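6-aminohexanoate-dimer hydrolase (Bacillus anthracis, PDB 4GB7) probably hydrolyses amide bonds of 6-aminohexanoate oligomers such as the linear dimer, acting as a serine hydrolase of the beta-lactamase family. Local coordinates at residues 97-101 with 102-106; 161-164 with 165-169. One frame throughout, in Å; residues are numbered along the deposited sequence.

Interaction 1 of 2, residues 97-101 with 102-106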
# COMPACT_ATOMS: atom_id res chain seq x y z
N SER A 97 2.41 2.73 30.71
CA SER A 97 2.20 1.30 30.42
C SER A 97 3.08 0.89 29.25
O SER A 97 2.66 0.93 28.11
CB SER A 97 0.73 1.02 30.13
OG SER A 97 -0.06 1.13 31.30
N ALA A 98 4.29 0.50 29.56
CA ALA A 98 5.29 0.10 28.56
C ALA A 98 5.18 -1.39 28.33
O ALA A 98 4.80 -2.16 29.24
CB ALA A 98 6.69 0.44 29.02
N THR A 99 5.56 -1.81 27.14
CA THR A 99 5.62 -3.22 26.84
C THR A 99 6.73 -3.45 25.81
O THR A 99 6.98 -2.59 24.96
CB THR A 99 4.22 -3.72 26.38
OG1 THR A 99 4.19 -5.13 26.48
CG2 THR A 99 3.92 -3.27 24.97
N PRO A 100 7.46 -4.59 25.91
CA PRO A 100 8.62 -4.74 25.02
C PRO A 100 8.22 -4.91 23.54
O PRO A 100 7.22 -5.58 23.21
CB PRO A 100 9.36 -5.96 25.56
CG PRO A 100 8.61 -6.43 26.70
CD PRO A 100 7.37 -5.63 26.92
N LEU A 101 9.01 -4.34 22.66
CA LEU A 101 8.66 -4.27 21.24
C LEU A 101 8.43 -5.62 20.53
O LEU A 101 7.39 -5.81 19.89
CB LEU A 101 9.77 -3.52 20.50
CG LEU A 101 9.67 -3.45 18.98
CD1 LEU A 101 8.41 -2.67 18.62
CD2 LEU A 101 10.92 -2.83 18.40
N LYS A 102 9.35 -6.57 20.65
CA LYS A 102 9.20 -7.83 19.90
C LYS A 102 7.91 -8.56 20.32
O LYS A 102 7.18 -9.06 19.48
CB LYS A 102 10.45 -8.72 20.01
CG LYS A 102 10.44 -9.99 19.13
CD LYS A 102 11.56 -10.96 19.54
CE LYS A 102 11.57 -12.30 18.78
NZ LYS A 102 12.53 -13.26 19.41
N GLU A 103 7.66 -8.67 21.62
CA GLU A 103 6.45 -9.31 22.07
C GLU A 103 5.19 -8.60 21.65
O GLU A 103 4.19 -9.26 21.31
CB GLU A 103 6.47 -9.42 23.58
CG GLU A 103 7.33 -10.57 24.07
CD GLU A 103 6.64 -11.91 23.84
OE1 GLU A 103 5.76 -12.25 24.69
OE2 GLU A 103 6.92 -12.60 22.82
N LEU A 104 5.23 -7.27 21.59
CA LEU A 104 4.06 -6.46 21.18
C LEU A 104 3.77 -6.75 19.68
O LEU A 104 2.64 -7.02 19.28
CB LEU A 104 4.29 -4.97 21.40
CG LEU A 104 3.25 -3.97 20.85
CD1 LEU A 104 1.97 -4.04 21.67
CD2 LEU A 104 3.84 -2.58 20.88
N LEU A 105 4.82 -6.71 18.87
CA LEU A 105 4.66 -7.06 17.46
C LEU A 105 4.01 -8.42 17.26
O LEU A 105 3.07 -8.56 16.49
CB LEU A 105 5.99 -6.94 16.71
CG LEU A 105 6.74 -5.62 16.63
CD1 LEU A 105 8.16 -5.80 16.10
CD2 LEU A 105 5.98 -4.62 15.76
N ASP A 106 4.51 -9.43 17.97
CA ASP A 106 4.02 -10.79 17.82
C ASP A 106 2.54 -10.88 18.29
O ASP A 106 1.74 -11.57 17.66
CB ASP A 106 4.93 -11.77 18.62
CG ASP A 106 4.79 -13.23 18.22
OD1 ASP A 106 4.28 -13.55 17.16
OD2 ASP A 106 5.19 -14.14 19.02
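Thr99 meets Leu104 through its methyl because chi1 of -163° sends OG1 opposite the backbone N and sets CG2 between that N and the carbonyl carbon. CG2 thereby lies against Leu104 CD1 at 3.9 Å and Leu104 CB at 4.0 Å, with CD2 slightly farther, and the two side chains cross at about a right angle. Leu101 and Leu105, one helical turn apart, make the second apolar pair. Their side chains cross at a slant, Leu101 CD1 coming within 3.9 Å of the Leu105 branch carbon CG. That same carbon, Leu105 CG, also lies over the backbone at 3.3 Å from Leu101 O.

The backbone evidence defines a strand-to-helix corner. Pro100, still in extended conformation, occupies the N-cap position, and its carbonyl O accepts from Leu104 N at 3.1 Å. Leu105 N reaches Leu101 O at 2.9 Å, with an N-H...O angle of 176°. Both are i to i+4 bonds, so helical bonding starts at the proline itself. The short axes of strand 97-100 and helix 102-106 stand 86° apart.

Thr99 is tied to Val91 by backbone hydrogen bonding in the two-stranded antiparallel sheet of 90-92 and 97-100. Leu101 and Leu104 turn their buried side chains onto Val91 and onto Met409 of helix 402-417, while Leu101 also touches Tyr123, so the corner packs against the C-terminal helix and against strand 120-126, an outermost strand of the five-stranded sheet.

Interaction 2 of 2, residues 161-164 with 165-169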
# COMPACT_ATOMS: atom_id res chain seq x y z
N LEU A 161 -2.34 15.67 -15.53
CA LEU A 161 -3.05 15.38 -14.30
C LEU A 161 -4.34 16.20 -14.12
O LEU A 161 -5.20 15.85 -13.34
CB LEU A 161 -2.12 15.56 -13.12
CG LEU A 161 -0.93 14.60 -13.04
CD1 LEU A 161 -0.08 14.87 -11.80
CD2 LEU A 161 -1.39 13.15 -13.03
N GLU A 162 -4.50 17.26 -14.91
CA GLU A 162 -5.69 18.09 -14.82
C GLU A 162 -6.75 17.71 -15.86
O GLU A 162 -7.85 18.28 -15.87
CB GLU A 162 -5.30 19.57 -14.95
CG GLU A 162 -4.55 20.13 -13.75
CD GLU A 162 -5.19 19.81 -12.40
OE1 GLU A 162 -6.43 19.90 -12.28
OE2 GLU A 162 -4.45 19.45 -11.44
N LYS A 163 -6.43 16.73 -16.72
CA LYS A 163 -7.42 16.15 -17.61
C LYS A 163 -8.22 15.06 -16.89
O LYS A 163 -7.80 14.53 -15.84
CB LYS A 163 -6.73 15.65 -18.88
CG LYS A 163 -6.26 16.80 -19.75
CD LYS A 163 -5.65 16.30 -21.05
CE LYS A 163 -5.18 17.49 -21.86
NZ LYS A 163 -4.59 17.07 -23.18
N THR A 164 -9.39 14.76 -17.44
CA THR A 164 -10.28 13.75 -16.90
C THR A 164 -9.80 12.36 -17.29
O THR A 164 -9.19 12.16 -18.33
CB THR A 164 -11.73 13.89 -17.44
OG1 THR A 164 -11.73 13.82 -18.88
CG2 THR A 164 -12.37 15.19 -16.95
N ALA A 165 -10.09 11.39 -16.43
CA ALA A 165 -9.76 10.01 -16.73
C ALA A 165 -10.36 9.53 -18.04
O ALA A 165 -9.74 8.72 -18.73
CB ALA A 165 -10.16 9.08 -15.57
N ASP A 166 -11.57 9.99 -18.40
CA ASP A 166 -12.21 9.53 -19.61
C ASP A 166 -11.63 10.18 -20.86
O ASP A 166 -11.98 9.80 -21.98
CB ASP A 166 -13.76 9.63 -19.54
CG ASP A 166 -14.29 11.06 -19.39
OD1 ASP A 166 -13.55 12.03 -19.65
OD2 ASP A 166 -15.50 11.19 -19.05
N THR A 167 -10.66 11.06 -20.66
CA THR A 167 -9.82 11.54 -21.78
C THR A 167 -8.95 10.36 -22.29
O THR A 167 -8.68 10.22 -23.48
CB THR A 167 -8.92 12.72 -21.36
OG1 THR A 167 -9.74 13.87 -20.98
CG2 THR A 167 -7.94 13.11 -22.52
N TYR A 168 -8.56 9.50 -21.35
CA TYR A 168 -7.66 8.43 -21.66
C TYR A 168 -8.36 7.09 -21.74
O TYR A 168 -7.90 6.23 -22.49
CB TYR A 168 -6.54 8.36 -20.62
CG TYR A 168 -5.79 9.65 -20.53
CD1 TYR A 168 -5.02 10.11 -21.59
CD2 TYR A 168 -5.93 10.49 -19.43
CE1 TYR A 168 -4.35 11.30 -21.51
CE2 TYR A 168 -5.27 11.69 -19.33
CZ TYR A 168 -4.51 12.12 -20.40
OH TYR A 168 -3.82 13.32 -20.34
N ILE A 169 -9.43 6.92 -20.95
CA ILE A 169 -10.19 5.67 -20.95
C ILE A 169 -11.59 5.95 -21.52
O ILE A 169 -12.50 6.36 -20.82
CB ILE A 169 -10.32 5.08 -19.52
CG1 ILE A 169 -8.94 5.01 -18.81
CG2 ILE A 169 -11.04 3.74 -19.65
CD1 ILE A 169 -7.91 4.13 -19.48
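Thr164 and Thr167 cross at about a right angle with their hydroxyls facing, OG1 to OG1 at 2.9 Å, whereas Asp166 comes obliquely at Thr164. The bond to the carboxylate is clear: Thr164 OG1 donates to Asp166 OD1 at 2.7 Å and meets that oxygen nearly along its C-O axis. Two torsions bring these groups together, since Thr164 OG1 (chi1 57°) and Asp166 CG (chi1 63°) each sit between their own backbone N and carbonyl carbon. OD2, the other carboxylate oxygen, is held by the backbone N of Asn174, so both oxygens are engaged and the group is fixed from two directions.

Backbone bonding places this cluster at the start of the short, weakly bonded helix of about 165-168. Thr167 N donates to Thr164 O at 3.0 Å, an i to i+3 turn bond in which the donor lies 60° out of the carbonyl plane. Ala165 O then accepts from both Tyr168 N and Ile169 N, so the short helix carries both an i to i+3 and an i to i+4 bond at this carbonyl. Within the beta-lactamase-type fold it follows the loop from helix 143-155.

Tyr168 carries the apolar part of the contact. Thr167 CG2 rests 4.1 Å above the centre of one face of the Tyr168 ring, while Lys163, extended beyond CG, crosses the tyrosine at about a right angle and brings CD to 3.6 Å from Tyr168 OH. That hydroxyl is hydrogen-bonded to Asp160 N, anchoring the ring to the preceding loop. Away from the threonine hydroxyls, Ala165 packs on Thr256 of helix 251-265 and on Leu185 of helix 182-186.

How the interactions relate
Interactions 1 and 2 lie on opposite sides of the chain's centre, with centres 47 Å apart and nearest atoms about 34 Å apart, and they involve different helices and strands. Both are partly buried and both begin a helix, yet by different chemistry. At 97-106, buried leucines face helix 402-417 and the sheet edge, and apolar pairs accompany regular i to i+4 backbone bonds. At 161-169, hydroxyl and carboxylate oxygens add to mixed i to i+3 and i to i+4 bonds, with an apolar face on helices 182-186 and 251-265. Exposed lysines belong to both: Lys102 touches Tyr123, while Lys163, in the loop, touches Tyr168 of the helix that follows.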